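PDB 4ODD: lipocalin allergen from Canis lupus familiaris, which is a secreted dander allergen of the lipocalin family and probably binds small molecules, as lipocalins generally do. Local coordinates for residues A[10-24]-A[109-123]. Numbering follows the deposited sequence.
Sequences QVSGPWKTLYVSSNN and KITKVALLMGRGAHV
R119 lays its guanidinium flat on the indole of W15, the lipocalin Trp-Arg pair at the base of the barrel. The two planes are 15° apart, with CZ of R119 3.4 Å from CZ2 of W15, and the methylene CD sits over the six-membered ring. Bends at chi2 (83°) and chi3 (101°) fold the arginine back over the ring. NH1 of R119 donates to P14 O at 2.7 Å, and NH2 makes a weak bond to S12 O. The indole is fixed in turn: its NE1 donates to V11 O at 2.8 Å, nearly in the ring plane.

Beyond this pair the strands run antiparallel. K16 and G118 form a hydrogen-bonded pair, as do Y19 with L116 and S21 with A114. At the Y19-L116 pair L18 is the extra residue: L18 N (2.8 Å) and Y19 N (3.2 Å) both donate to L116 O, a classic beta bulge that shifts the register by one. At the far end OG of S22 donates to K112 O (2.8 Å) and accepts from N24 N, an ST turn, while OD1 of N23 takes K112 N from above its carbonyl plane.

T17, V20, L115 and M117 share one sheet face, where V20 and L115 lie side by side and M117 reaches L38 and L97; on the other, Y19, S21 and A114 meet helix 125-137. Strands 36-44 and 96-104 continue the barrel to either side.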
ATOM      1  N   GLN A  10       1.089   4.363  15.680  1.00 59.30           N
ATOM      2  CA  GLN A  10       0.813   2.957  15.922  1.00 58.69           C
ATOM      3  C   GLN A  10       1.081   2.030  14.742  1.00 58.83           C
ATOM      4  O   GLN A  10       0.912   0.822  14.868  1.00 65.64           O
ATOM      5  CB  GLN A  10      -0.646   2.791  16.355  1.00 63.22           C
ATOM      6  CG  GLN A  10      -0.974   3.429  17.691  1.00 77.07           C
ATOM      7  CD  GLN A  10      -0.105   2.884  18.820  1.00 87.32           C
ATOM      8  OE1 GLN A  10       0.980   3.409  19.090  1.00 81.83           O
ATOM      9  NE2 GLN A  10      -0.576   1.822  19.481  1.00 78.03           N
ATOM     10  N   VAL A  11       1.475   2.570  13.595  1.00 57.98           N
ATOM     11  CA  VAL A  11       1.488   1.737  12.393  1.00 53.42           C
ATOM     12  C   VAL A  11       2.750   0.911  12.247  1.00 50.22           C
ATOM     13  O   VAL A  11       2.772  -0.068  11.503  1.00 45.70           O
ATOM     14  CB  VAL A  11       1.269   2.541  11.091  1.00 55.86           C
ATOM     15  CG1 VAL A  11       0.223   3.587  11.306  1.00 66.15           C
ATOM     16  CG2 VAL A  11       2.552   3.187  10.637  1.00 41.14           C
ATOM     17  N   SER A  12       3.803   1.306  12.947  1.00 53.68           N
ATOM     18  CA  SER A  12       5.058   0.600  12.816  1.00 55.82           C
ATOM     19  C   SER A  12       4.874  -0.867  13.127  1.00 51.63           C
ATOM     20  O   SER A  12       4.136  -1.227  14.046  1.00 48.80           O
ATOM     21  CB  SER A  12       6.107   1.208  13.723  1.00 49.72           C
ATOM     22  OG  SER A  12       6.659   2.350  13.090  1.00 51.97           O
ATOM     23  N   GLY A  13       5.528  -1.711  12.338  1.00 48.70           N
ATOM     24  CA  GLY A  13       5.442  -3.149  12.536  1.00 48.78           C
ATOM     25  C   GLY A  13       5.057  -3.930  11.297  1.00 43.17           C
ATOM     26  O   GLY A  13       5.043  -3.408  10.179  1.00 42.66           O
ATOM     27  N   PRO A  14       4.726  -5.200  11.492  1.00 41.88           N
ATOM     28  CA  PRO A  14       4.504  -6.088  10.350  1.00 31.08           C
ATOM     29  C   PRO A  14       3.163  -5.791   9.680  1.00 30.41           C
ATOM     30  O   PRO A  14       2.211  -5.333  10.341  1.00 27.47           O
ATOM     31  CB  PRO A  14       4.489  -7.477  10.996  1.00 30.00           C
ATOM     32  CG  PRO A  14       3.952  -7.236  12.386  1.00 42.03           C
ATOM     33  CD  PRO A  14       4.503  -5.872  12.790  1.00 34.93           C
ATOM     34  N   TRP A  15       3.097  -6.030   8.368  1.00 41.31           N
ATOM     35  CA  TRP A  15       1.857  -5.907   7.631  1.00 35.51           C
ATOM     36  C   TRP A  15       1.860  -6.889   6.486  1.00 31.30           C
ATOM     37  O   TRP A  15       2.925  -7.230   5.956  1.00 31.81           O
ATOM     38  CB  TRP A  15       1.713  -4.496   7.084  1.00 33.31           C
ATOM     39  CG  TRP A  15       1.430  -3.497   8.132  1.00 35.04           C
ATOM     40  CD1 TRP A  15       2.295  -2.567   8.628  1.00 36.60           C
ATOM     41  CD2 TRP A  15       0.198  -3.319   8.835  1.00 41.71           C
ATOM     42  NE1 TRP A  15       1.678  -1.814   9.592  1.00 34.66           N
ATOM     43  CE2 TRP A  15       0.388  -2.253   9.740  1.00 40.91           C
ATOM     44  CE3 TRP A  15      -1.048  -3.957   8.789  1.00 40.98           C
ATOM     45  CZ2 TRP A  15      -0.623  -1.807  10.595  1.00 34.84           C
ATOM     46  CZ3 TRP A  15      -2.050  -3.520   9.642  1.00 48.20           C
ATOM     47  CH2 TRP A  15      -1.830  -2.453  10.535  1.00 42.31           C
ATOM     48  N   LYS A  16       0.671  -7.341   6.111  1.00 39.10           N
ATOM     49  CA  LYS A  16       0.500  -8.248   5.000  1.00 44.53           C
ATOM     50  C   LYS A  16      -0.508  -7.594   4.053  1.00 47.70           C
ATOM     51  O   LYS A  16      -1.485  -6.976   4.510  1.00 46.39           O
ATOM     52  CB  LYS A  16      -0.010  -9.602   5.503  1.00 46.86           C
ATOM     53  CG  LYS A  16      -0.560 -10.501   4.401  1.00 56.62           C
ATOM     54  CD  LYS A  16      -1.104 -11.829   4.947  1.00 76.77           C
ATOM     55  CE  LYS A  16      -1.560 -12.765   3.808  1.00 73.20           C
ATOM     56  NZ  LYS A  16      -0.474 -12.995   2.797  1.00 74.25           N
ATOM     57  N   THR A  17      -0.278  -7.706   2.744  1.00 33.48           N
ATOM     58  CA  THR A  17      -1.230  -7.125   1.806  1.00 33.20           C
ATOM     59  C   THR A  17      -2.433  -8.047   1.639  1.00 37.90           C
ATOM     60  O   THR A  17      -2.271  -9.229   1.367  1.00 44.21           O
ATOM     61  CB  THR A  17      -0.627  -6.876   0.415  1.00 33.52           C
ATOM     62  OG1 THR A  17       0.621  -6.187   0.539  1.00 38.58           O
ATOM     63  CG2 THR A  17      -1.597  -6.050  -0.423  1.00 25.33           C
ATOM     64  N   LEU A  18      -3.631  -7.500   1.796  1.00 38.72           N
ATOM     65  CA  LEU A  18      -4.859  -8.250   1.548  1.00 30.30           C
ATOM     66  C   LEU A  18      -5.470  -7.884   0.193  1.00 40.44           C
ATOM     67  O   LEU A  18      -5.657  -8.746  -0.681  1.00 43.46           O
ATOM     68  CB  LEU A  18      -5.863  -8.004   2.667  1.00 33.89           C
ATOM     69  CG  LEU A  18      -5.659  -8.846   3.930  1.00 42.10           C
ATOM     70  CD1 LEU A  18      -4.204  -9.235   4.111  1.00 43.81           C
ATOM     71  CD2 LEU A  18      -6.196  -8.146   5.159  1.00 32.77           C
ATOM     72  N   TYR A  19      -5.773  -6.604   0.003  1.00 47.25           N
ATOM     73  CA  TYR A  19      -6.349  -6.160  -1.262  1.00 48.96           C
ATOM     74  C   TYR A  19      -5.615  -4.962  -1.814  1.00 51.32           C
ATOM     75  O   TYR A  19      -5.084  -4.149  -1.065  1.00 50.89           O
ATOM     76  CB  TYR A  19      -7.819  -5.784  -1.091  1.00 47.74           C
ATOM     77  CG  TYR A  19      -8.742  -6.918  -0.707  1.00 51.87           C
ATOM     78  CD1 TYR A  19      -9.521  -7.559  -1.667  1.00 66.52           C
ATOM     79  CD2 TYR A  19      -8.861  -7.331   0.610  1.00 54.25           C
ATOM     80  CE1 TYR A  19     -10.383  -8.590  -1.324  1.00 64.48           C
ATOM     81  CE2 TYR A  19      -9.719  -8.360   0.960  1.00 55.69           C
ATOM     82  CZ  TYR A  19     -10.473  -8.985  -0.010  1.00 65.23           C
ATOM     83  OH  TYR A  19     -11.318 -10.006   0.342  1.00 69.67           O
ATOM     84  N   VAL A  20      -5.594  -4.866  -3.136  1.00 39.42           N
ATOM     85  CA  VAL A  20      -5.150  -3.669  -3.829  1.00 42.70           C
ATOM     86  C   VAL A  20      -6.118  -3.376  -4.964  1.00 41.14           C
ATOM     87  O   VAL A  20      -6.704  -4.288  -5.551  1.00 42.92           O
ATOM     88  CB  VAL A  20      -3.740  -3.829  -4.443  1.00 37.79           C
ATOM     89  CG1 VAL A  20      -2.708  -3.996  -3.371  1.00 42.72           C
ATOM     90  CG2 VAL A  20      -3.718  -5.002  -5.395  1.00 31.41           C
ATOM     91  N   SER A  21      -6.278  -2.097  -5.273  1.00 47.10           N
ATOM     92  CA  SER A  21      -7.038  -1.693  -6.443  1.00 50.34           C
ATOM     93  C   SER A  21      -6.297  -0.560  -7.108  1.00 49.77           C
ATOM     94  O   SER A  21      -5.424   0.055  -6.503  1.00 54.40           O
ATOM     95  CB  SER A  21      -8.475  -1.274  -6.076  1.00 52.47           C
ATOM     96  OG  SER A  21      -8.513  -0.082  -5.298  1.00 56.58           O
ATOM     97  N   SER A  22      -6.646  -0.294  -8.358  1.00 46.54           N
ATOM     98  CA  SER A  22      -5.996   0.757  -9.119  1.00 53.33           C
ATOM     99  C   SER A  22      -6.842   1.190 -10.315  1.00 56.25           C
ATOM    100  O   SER A  22      -7.646   0.414 -10.834  1.00 53.07           O
ATOM    101  CB  SER A  22      -4.622   0.289  -9.605  1.00 44.11           C
ATOM    102  OG  SER A  22      -3.969   1.329 -10.319  1.00 48.79           O
ATOM    103  N   ASN A  23      -6.661   2.433 -10.744  1.00 47.47           N
ATOM    104  CA  ASN A  23      -7.283   2.907 -11.974  1.00 53.00           C
ATOM    105  C   ASN A  23      -6.571   2.294 -13.183  1.00 48.74           C
ATOM    106  O   ASN A  23      -7.108   2.280 -14.284  1.00 46.52           O
ATOM    107  CB  ASN A  23      -7.276   4.448 -12.041  1.00 47.89           C
ATOM    108  CG  ASN A  23      -5.866   5.038 -12.048  1.00 49.39           C
ATOM    109  OD1 ASN A  23      -4.903   4.407 -11.611  1.00 51.64           O
ATOM    110  ND2 ASN A  23      -5.745   6.260 -12.537  1.00 62.06           N
ATOM    111  N   ASN A  24      -5.360   1.786 -12.960  1.00 50.73           N
ATOM    112  CA  ASN A  24      -4.588   1.141 -14.012  1.00 49.88           C
ATOM    113  C   ASN A  24      -4.289  -0.334 -13.733  1.00 55.76           C
ATOM    114  O   ASN A  24      -3.300  -0.673 -13.080  1.00 52.19           O
ATOM    115  CB  ASN A  24      -3.301   1.905 -14.273  1.00 51.25           C
ATOM    116  CG  ASN A  24      -3.556   3.310 -14.777  1.00 67.10           C
ATOM    117  OD1 ASN A  24      -2.897   4.273 -14.349  1.00 66.84           O
ATOM    118  ND2 ASN A  24      -4.522   3.442 -15.693  1.00 62.48           N
ATOM    119  N   LYS A 109       2.386  10.251 -16.058  1.00 39.25           N
ATOM    120  CA  LYS A 109       1.170   9.441 -15.910  1.00 39.72           C
ATOM    121  C   LYS A 109       0.794   9.218 -14.434  1.00 41.71           C
ATOM    122  O   LYS A 109       1.664   9.075 -13.565  1.00 35.96           O
ATOM    123  CB  LYS A 109       1.292   8.097 -16.638  1.00 45.55           C
ATOM    124  CG  LYS A 109      -0.050   7.410 -16.890  1.00 53.59           C
ATOM    125  CD  LYS A 109       0.121   6.132 -17.710  1.00 67.40           C
ATOM    126  CE  LYS A 109      -1.190   5.700 -18.377  1.00 68.87           C
ATOM    127  NZ  LYS A 109      -2.353   5.714 -17.442  1.00 77.88           N
ATOM    128  N   ILE A 110      -0.507   9.182 -14.167  1.00 43.21           N
ATOM    129  CA  ILE A 110      -1.026   9.123 -12.808  1.00 35.56           C
ATOM    130  C   ILE A 110      -1.729   7.819 -12.490  1.00 43.98           C
ATOM    131  O   ILE A 110      -2.702   7.451 -13.148  1.00 54.90           O
ATOM    132  CB  ILE A 110      -2.027  10.254 -12.570  1.00 43.33           C
ATOM    133  CG1 ILE A 110      -1.283  11.581 -12.358  1.00 44.27           C
ATOM    134  CG2 ILE A 110      -2.919   9.934 -11.384  1.00 45.59           C
ATOM    135  CD1 ILE A 110      -2.189  12.794 -12.482  1.00 48.73           C
ATOM    136  N   THR A 111      -1.237   7.130 -11.469  1.00 53.71           N
ATOM    137  CA  THR A 111      -1.767   5.835 -11.064  1.00 54.07           C
ATOM    138  C   THR A 111      -2.264   5.946  -9.642  1.00 55.84           C
ATOM    139  O   THR A 111      -1.487   6.256  -8.741  1.00 56.06           O
ATOM    140  CB  THR A 111      -0.666   4.772 -11.083  1.00 58.64           C
ATOM    141  OG1 THR A 111       0.089   4.887 -12.298  1.00 64.36           O
ATOM    142  CG2 THR A 111      -1.261   3.378 -10.939  1.00 55.46           C
ATOM    143  N   LYS A 112      -3.557   5.710  -9.444  1.00 43.95           N
ATOM    144  CA  LYS A 112      -4.139   5.679  -8.111  1.00 50.40           C
ATOM    145  C   LYS A 112      -4.077   4.240  -7.591  1.00 50.76           C
ATOM    146  O   LYS A 112      -4.410   3.303  -8.317  1.00 50.32           O
ATOM    147  CB  LYS A 112      -5.589   6.168  -8.139  1.00 45.83           C
ATOM    148  CG  LYS A 112      -5.794   7.525  -8.782  1.00 49.99           C
ATOM    149  CD  LYS A 112      -7.280   7.858  -8.827  1.00 58.56           C
ATOM    150  CE  LYS A 112      -7.529   9.161  -9.568  1.00 55.12           C
ATOM    151  NZ  LYS A 112      -8.940   9.637  -9.432  1.00 68.21           N
ATOM    152  N   VAL A 113      -3.650   4.060  -6.345  1.00 43.70           N
ATOM    153  CA  VAL A 113      -3.551   2.709  -5.777  1.00 48.54           C
ATOM    154  C   VAL A 113      -4.125   2.670  -4.382  1.00 43.47           C
ATOM    155  O   VAL A 113      -3.713   3.451  -3.527  1.00 43.40           O
ATOM    156  CB  VAL A 113      -2.104   2.229  -5.698  1.00 51.72           C
ATOM    157  CG1 VAL A 113      -2.055   0.829  -5.145  1.00 42.09           C
ATOM    158  CG2 VAL A 113      -1.445   2.307  -7.068  1.00 39.06           C
ATOM    159  N   ALA A 114      -5.094   1.786  -4.160  1.00 38.45           N
ATOM    160  CA  ALA A 114      -5.663   1.629  -2.824  1.00 44.21           C
ATOM    161  C   ALA A 114      -5.226   0.279  -2.196  1.00 44.37           C
ATOM    162  O   ALA A 114      -5.164  -0.745  -2.882  1.00 41.86           O
ATOM    163  CB  ALA A 114      -7.192   1.783  -2.859  1.00 33.06           C
ATOM    164  N   LEU A 115      -4.892   0.283  -0.910  1.00 40.94           N
ATOM    165  CA  LEU A 115      -4.456  -0.944  -0.261  1.00 39.84           C
ATOM    166  C   LEU A 115      -5.118  -1.220   1.071  1.00 39.89           C
ATOM    167  O   LEU A 115      -5.229  -0.328   1.933  1.00 37.77           O
ATOM    168  CB  LEU A 115      -2.960  -0.941  -0.018  1.00 36.90           C
ATOM    169  CG  LEU A 115      -2.027  -0.743  -1.186  1.00 44.86           C
ATOM    170  CD1 LEU A 115      -1.309   0.559  -0.988  1.00 49.79           C
ATOM    171  CD2 LEU A 115      -1.052  -1.900  -1.209  1.00 43.03           C
ATOM    172  N   LEU A 116      -5.532  -2.477   1.235  1.00 36.59           N
ATOM    173  CA  LEU A 116      -5.967  -2.985   2.520  1.00 36.75           C
ATOM    174  C   LEU A 116      -4.874  -3.903   3.003  1.00 39.21           C
ATOM    175  O   LEU A 116      -4.513  -4.866   2.332  1.00 37.48           O
ATOM    176  CB  LEU A 116      -7.285  -3.737   2.402  1.00 46.06           C
ATOM    177  CG  LEU A 116      -7.828  -4.253   3.740  1.00 46.66           C
ATOM    178  CD1 LEU A 116      -7.713  -3.186   4.812  1.00 43.17           C
ATOM    179  CD2 LEU A 116      -9.273  -4.737   3.590  1.00 40.71           C
ATOM    180  N   MET A 117      -4.305  -3.572   4.148  1.00 43.69           N
ATOM    181  CA  MET A 117      -3.215  -4.359   4.684  1.00 44.14           C
ATOM    182  C   MET A 117      -3.654  -4.899   6.026  1.00 45.56           C
ATOM    183  O   MET A 117      -4.330  -4.206   6.795  1.00 42.26           O
ATOM    184  CB  MET A 117      -1.956  -3.515   4.846  1.00 44.10           C
ATOM    185  CG  MET A 117      -1.290  -3.135   3.536  1.00 44.49           C
ATOM    186  SD  MET A 117      -0.403  -1.581   3.755  1.00 44.72           S
ATOM    187  CE  MET A 117      -1.788  -0.494   4.092  1.00 43.00           C
ATOM    188  N   GLY A 118      -3.271  -6.140   6.306  1.00 41.89           N
ATOM    189  CA  GLY A 118      -3.693  -6.779   7.538  1.00 46.87           C
ATOM    190  C   GLY A 118      -2.544  -7.060   8.473  1.00 50.26           C
ATOM    191  O   GLY A 118      -1.406  -7.210   8.048  1.00 44.47           O
ATOM    192  N   ARG A 119      -2.865  -7.100   9.760  1.00 85.27           N
ATOM    193  CA  ARG A 119      -1.965  -7.566  10.797  1.00 82.30           C
ATOM    194  C   ARG A 119      -2.400  -8.987  11.136  1.00 99.04           C
ATOM    195  O   ARG A 119      -3.233  -9.179  12.010  1.00108.81           O
ATOM    196  CB  ARG A 119      -2.132  -6.684  12.035  1.00 77.33           C
ATOM    197  CG  ARG A 119      -0.921  -6.617  12.952  1.00 67.79           C
ATOM    198  CD  ARG A 119       0.094  -5.603  12.455  1.00 61.59           C
ATOM    199  NE  ARG A 119       0.026  -4.338  13.181  1.00 59.27           N
ATOM    200  CZ  ARG A 119       0.988  -3.414  13.172  1.00 64.00           C
ATOM    201  NH1 ARG A 119       2.101  -3.617  12.469  1.00 58.43           N
ATOM    202  NH2 ARG A 119       0.846  -2.288  13.871  1.00 62.60           N
ATOM    203  N   GLY A 120      -1.864  -9.989  10.449  1.00108.14           N
ATOM    204  CA  GLY A 120      -2.196 -11.375  10.763  1.00127.73           C
ATOM    205  C   GLY A 120      -3.345 -12.005   9.980  1.00133.03           C
ATOM    206  O   GLY A 120      -3.273 -12.143   8.758  1.00118.97           O
ATOM    207  N   ALA A 121      -4.402 -12.405  10.686  1.00126.21           N
ATOM    208  CA  ALA A 121      -5.572 -13.020  10.049  1.00127.12           C
ATOM    209  C   ALA A 121      -6.895 -12.449  10.579  1.00121.09           C
ATOM    210  O   ALA A 121      -6.969 -11.270  10.930  1.00120.97           O
ATOM    211  CB  ALA A 121      -5.536 -14.534  10.216  1.00132.28           C
ATOM    212  N   HIS A 122      -7.932 -13.285  10.624  1.00156.43           N
ATOM    213  CA  HIS A 122      -9.229 -12.920  11.214  1.00142.78           C
ATOM    214  C   HIS A 122      -9.727 -11.529  10.813  1.00134.91           C
ATOM    215  O   HIS A 122     -10.344 -10.822  11.611  1.00127.04           O
ATOM    216  CB  HIS A 122      -9.169 -13.043  12.742  1.00141.44           C
ATOM    217  CG  HIS A 122      -7.901 -12.511  13.341  1.00148.68           C
ATOM    218  ND1 HIS A 122      -7.763 -11.203  13.759  1.00147.11           N
ATOM    219  CD2 HIS A 122      -6.708 -13.108  13.577  1.00150.84           C
ATOM    220  CE1 HIS A 122      -6.543 -11.021  14.233  1.00148.60           C
ATOM    221  NE2 HIS A 122      -5.882 -12.160  14.132  1.00152.68           N
ATOM    222  N   VAL A 123      -9.478 -11.159   9.563  1.00114.74           N
ATOM    223  CA  VAL A 123      -9.701  -9.799   9.081  1.00101.87           C
ATOM    224  C   VAL A 123     -11.157  -9.304   9.152  1.00 99.38           C
ATOM    225  O   VAL A 123     -12.074  -9.934   8.619  1.00 97.68           O
ATOM    226  CB  VAL A 123      -9.162  -9.657   7.649  1.00101.58           C
ATOM    227  CG1 VAL A 123      -8.149 -10.764   7.374  1.00 90.42           C
ATOM    228  CG2 VAL A 123     -10.292  -9.716   6.636  1.00 90.75           C
TER